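PDB 2HJ3: FAD-linked sulfhydryl oxidase ERV1 from Arabidopsis thaliana, which uses FAD to oxidise thiols with molecular oxygen, forming disulfide bonds in small cysteine-containing proteins of the mitochondrial intermembrane space. Local coordinates for residues A25-E30 and A71-F77. Numbering follows the deposited sequence.
Sequences AAQYPE and AGSQEEF
Ala25 and Phe77 face each other with CA atoms 6.0 Å apart where the end of helix 10-27 meets the first turn of helix 74-91, and beyond them the chain following the first helix runs on to bring the CA of Glu30 within 4.9 Å of that of Gln74. Tyr28 fills the space between the segments. With its CG anti to the backbone N (chi1 -162°), the ring reaches across to residues 71-73, and its OH donates to Ala71 O at 2.8 Å, in the carbonyl plane and on a lone pair. Ser73 C and Gln74 N lie at the ring's edge, while Phe77 comes over one face in an edge-to-face pair, the planes inclined at 59° and Phe77 CD2 3.8 Å from Tyr28 CG. The same CD2 also packs 3.6 Å from Ala25 CB. Val40 of helix 34-50 touches both aromatic side chains, so three helices of the ERV/ALR four-helix bundle meet here, with the side chain of Ala25 about 9 Å from the FAD. A leucine in place of Tyr28 would probably leave Ala71 O without its hydroxyl partner and deprive the Phe77 edge of the aromatic face it packs against. Gln74, bent at chi2 (-77°), lays its CG against Tyr28 O and turns NE2 back to the helix end, donating to Ala25 O at 3.0 Å; the position of NE2 is less certain than the rest. Ser73 occupies the N-cap position of helix 74-91, and its CB lies against Glu30 O. At the outer margin a water accepts from Glu75 N at 3.0 Å, with a weak link to Ser73 OG; its approach to Glu30 OE1 is implausibly short, which leaves that link doubtful.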
loop_
_atom_site.group_PDB
_atom_site.type_symbol
_atom_site.label_atom_id
_atom_site.label_comp_id
_atom_site.label_asym_id
_atom_site.label_seq_id
_atom_site.Cartn_x
_atom_site.Cartn_y
_atom_site.Cartn_z
ATOM N N ALA A 25 -2.354 4.170 9.288
ATOM C CA ALA A 25 -3.360 4.244 10.341
ATOM C C ALA A 25 -2.914 5.179 11.464
ATOM O O ALA A 25 -3.743 5.684 12.224
ATOM C CB ALA A 25 -3.653 2.860 10.892
ATOM N N ALA A 26 -1.608 5.411 11.570
ATOM C CA ALA A 26 -1.084 6.307 12.598
ATOM C C ALA A 26 -1.360 7.764 12.230
ATOM O O ALA A 26 -1.458 8.623 13.112
ATOM C CB ALA A 26 0.413 6.084 12.784
ATOM N N GLN A 27 -1.491 8.029 10.928
ATOM C CA GLN A 27 -1.763 9.372 10.403
ATOM C C GLN A 27 -3.257 9.617 10.155
ATOM O O GLN A 27 -3.674 10.757 9.948
ATOM C CB GLN A 27 -1.019 9.587 9.077
ATOM C CG GLN A 27 0.471 9.321 9.138
ATOM C CD GLN A 27 1.195 10.328 9.998
ATOM O OE1 GLN A 27 1.284 11.507 9.650
ATOM N NE2 GLN A 27 1.711 9.873 11.138
ATOM N N TYR A 28 -4.055 8.552 10.148
ATOM C CA TYR A 28 -5.492 8.686 9.914
ATOM C C TYR A 28 -6.056 9.764 10.847
ATOM O O TYR A 28 -5.725 9.811 12.028
ATOM C CB TYR A 28 -6.196 7.351 10.163
ATOM C CG TYR A 28 -7.577 7.253 9.544
ATOM C CD1 TYR A 28 -7.746 7.255 8.157
ATOM C CD2 TYR A 28 -8.717 7.153 10.344
ATOM C CE1 TYR A 28 -9.019 7.156 7.583
ATOM C CE2 TYR A 28 -9.987 7.054 9.782
ATOM C CZ TYR A 28 -10.134 7.053 8.402
ATOM O OH TYR A 28 -11.394 6.926 7.845
ATOM N N PRO A 29 -6.913 10.649 10.326
ATOM C CA PRO A 29 -7.471 11.700 11.181
ATOM C C PRO A 29 -8.430 11.256 12.291
ATOM O O PRO A 29 -9.105 10.222 12.198
ATOM C CB PRO A 29 -8.127 12.648 10.177
ATOM C CG PRO A 29 -8.538 11.738 9.073
ATOM C CD PRO A 29 -7.355 10.811 8.931
ATOM N N GLU A 30 -8.466 12.051 13.354
ATOM C CA GLU A 30 -9.333 11.779 14.491
ATOM C C GLU A 30 -10.770 11.833 13.991
ATOM O O GLU A 30 -11.566 10.942 14.264
ATOM C CB GLU A 30 -9.092 12.829 15.584
ATOM C CG GLU A 30 -10.062 12.783 16.764
ATOM C CD GLU A 30 -10.009 11.479 17.546
ATOM O OE1 GLU A 30 -9.126 10.632 17.255
ATOM O OE2 GLU A 30 -10.850 11.313 18.461
ATOM N N ALA A 71 -13.226 2.332 10.167
ATOM C CA ALA A 71 -12.590 3.584 9.770
ATOM C C ALA A 71 -13.229 4.828 10.357
ATOM O O ALA A 71 -12.995 5.937 9.874
ATOM C CB ALA A 71 -12.566 3.685 8.248
ATOM N N GLY A 72 -14.013 4.650 11.410
ATOM C CA GLY A 72 -14.683 5.779 12.027
ATOM C C GLY A 72 -13.755 6.834 12.584
ATOM O O GLY A 72 -14.147 7.994 12.702
ATOM N N SER A 73 -12.535 6.441 12.933
ATOM C CA SER A 73 -11.561 7.378 13.487
ATOM C C SER A 73 -10.174 6.746 13.571
ATOM O O SER A 73 -10.005 5.554 13.302
ATOM C CB SER A 73 -11.992 7.835 14.883
ATOM O OG SER A 73 -12.049 6.740 15.786
ATOM N N GLN A 74 -9.190 7.552 13.952
ATOM C CA GLN A 74 -7.812 7.091 14.064
ATOM C C GLN A 74 -7.673 5.904 15.012
ATOM O O GLN A 74 -6.966 4.940 14.710
ATOM C CB GLN A 74 -6.914 8.246 14.531
ATOM C CG GLN A 74 -5.402 8.009 14.419
ATOM C CD GLN A 74 -4.840 7.104 15.508
ATOM O OE1 GLN A 74 -5.220 7.204 16.673
ATOM N NE2 GLN A 74 -3.915 6.238 15.134
ATOM N N GLU A 75 -8.360 5.962 16.147
ATOM C CA GLU A 75 -8.275 4.882 17.122
ATOM C C GLU A 75 -8.880 3.580 16.620
ATOM O O GLU A 75 -8.287 2.516 16.792
ATOM C CB GLU A 75 -8.947 5.280 18.435
ATOM C CG GLU A 75 -8.497 4.423 19.607
ATOM C CD GLU A 75 -9.298 4.671 20.872
ATOM O OE1 GLU A 75 -9.495 5.852 21.235
ATOM O OE2 GLU A 75 -9.718 3.676 21.509
ATOM N N GLU A 76 -10.048 3.649 15.992
ATOM C CA GLU A 76 -10.697 2.437 15.492
ATOM C C GLU A 76 -9.907 1.788 14.361
ATOM O O GLU A 76 -9.826 0.566 14.275
ATOM C CB GLU A 76 -12.119 2.740 14.996
ATOM C CG GLU A 76 -13.005 3.469 15.995
ATOM C CD GLU A 76 -14.415 3.687 15.473
ATOM O OE1 GLU A 76 -14.590 3.768 14.240
ATOM O OE2 GLU A 76 -15.347 3.791 16.293
ATOM N N PHE A 77 -9.330 2.607 13.487
ATOM C CA PHE A 77 -8.561 2.096 12.356
ATOM C C PHE A 77 -7.234 1.493 12.826
ATOM O O PHE A 77 -6.869 0.400 12.411
ATOM C CB PHE A 77 -8.336 3.220 11.341
ATOM C CG PHE A 77 -7.744 2.754 10.040
ATOM C CD1 PHE A 77 -8.130 1.538 9.479
ATOM C CD2 PHE A 77 -6.798 3.528 9.374
ATOM C CE1 PHE A 77 -7.580 1.099 8.275
ATOM C CE2 PHE A 77 -6.242 3.099 8.172
ATOM C CZ PHE A 77 -6.632 1.884 7.620
HETATM O O HOH W 1 -9.723 8.270 17.501
#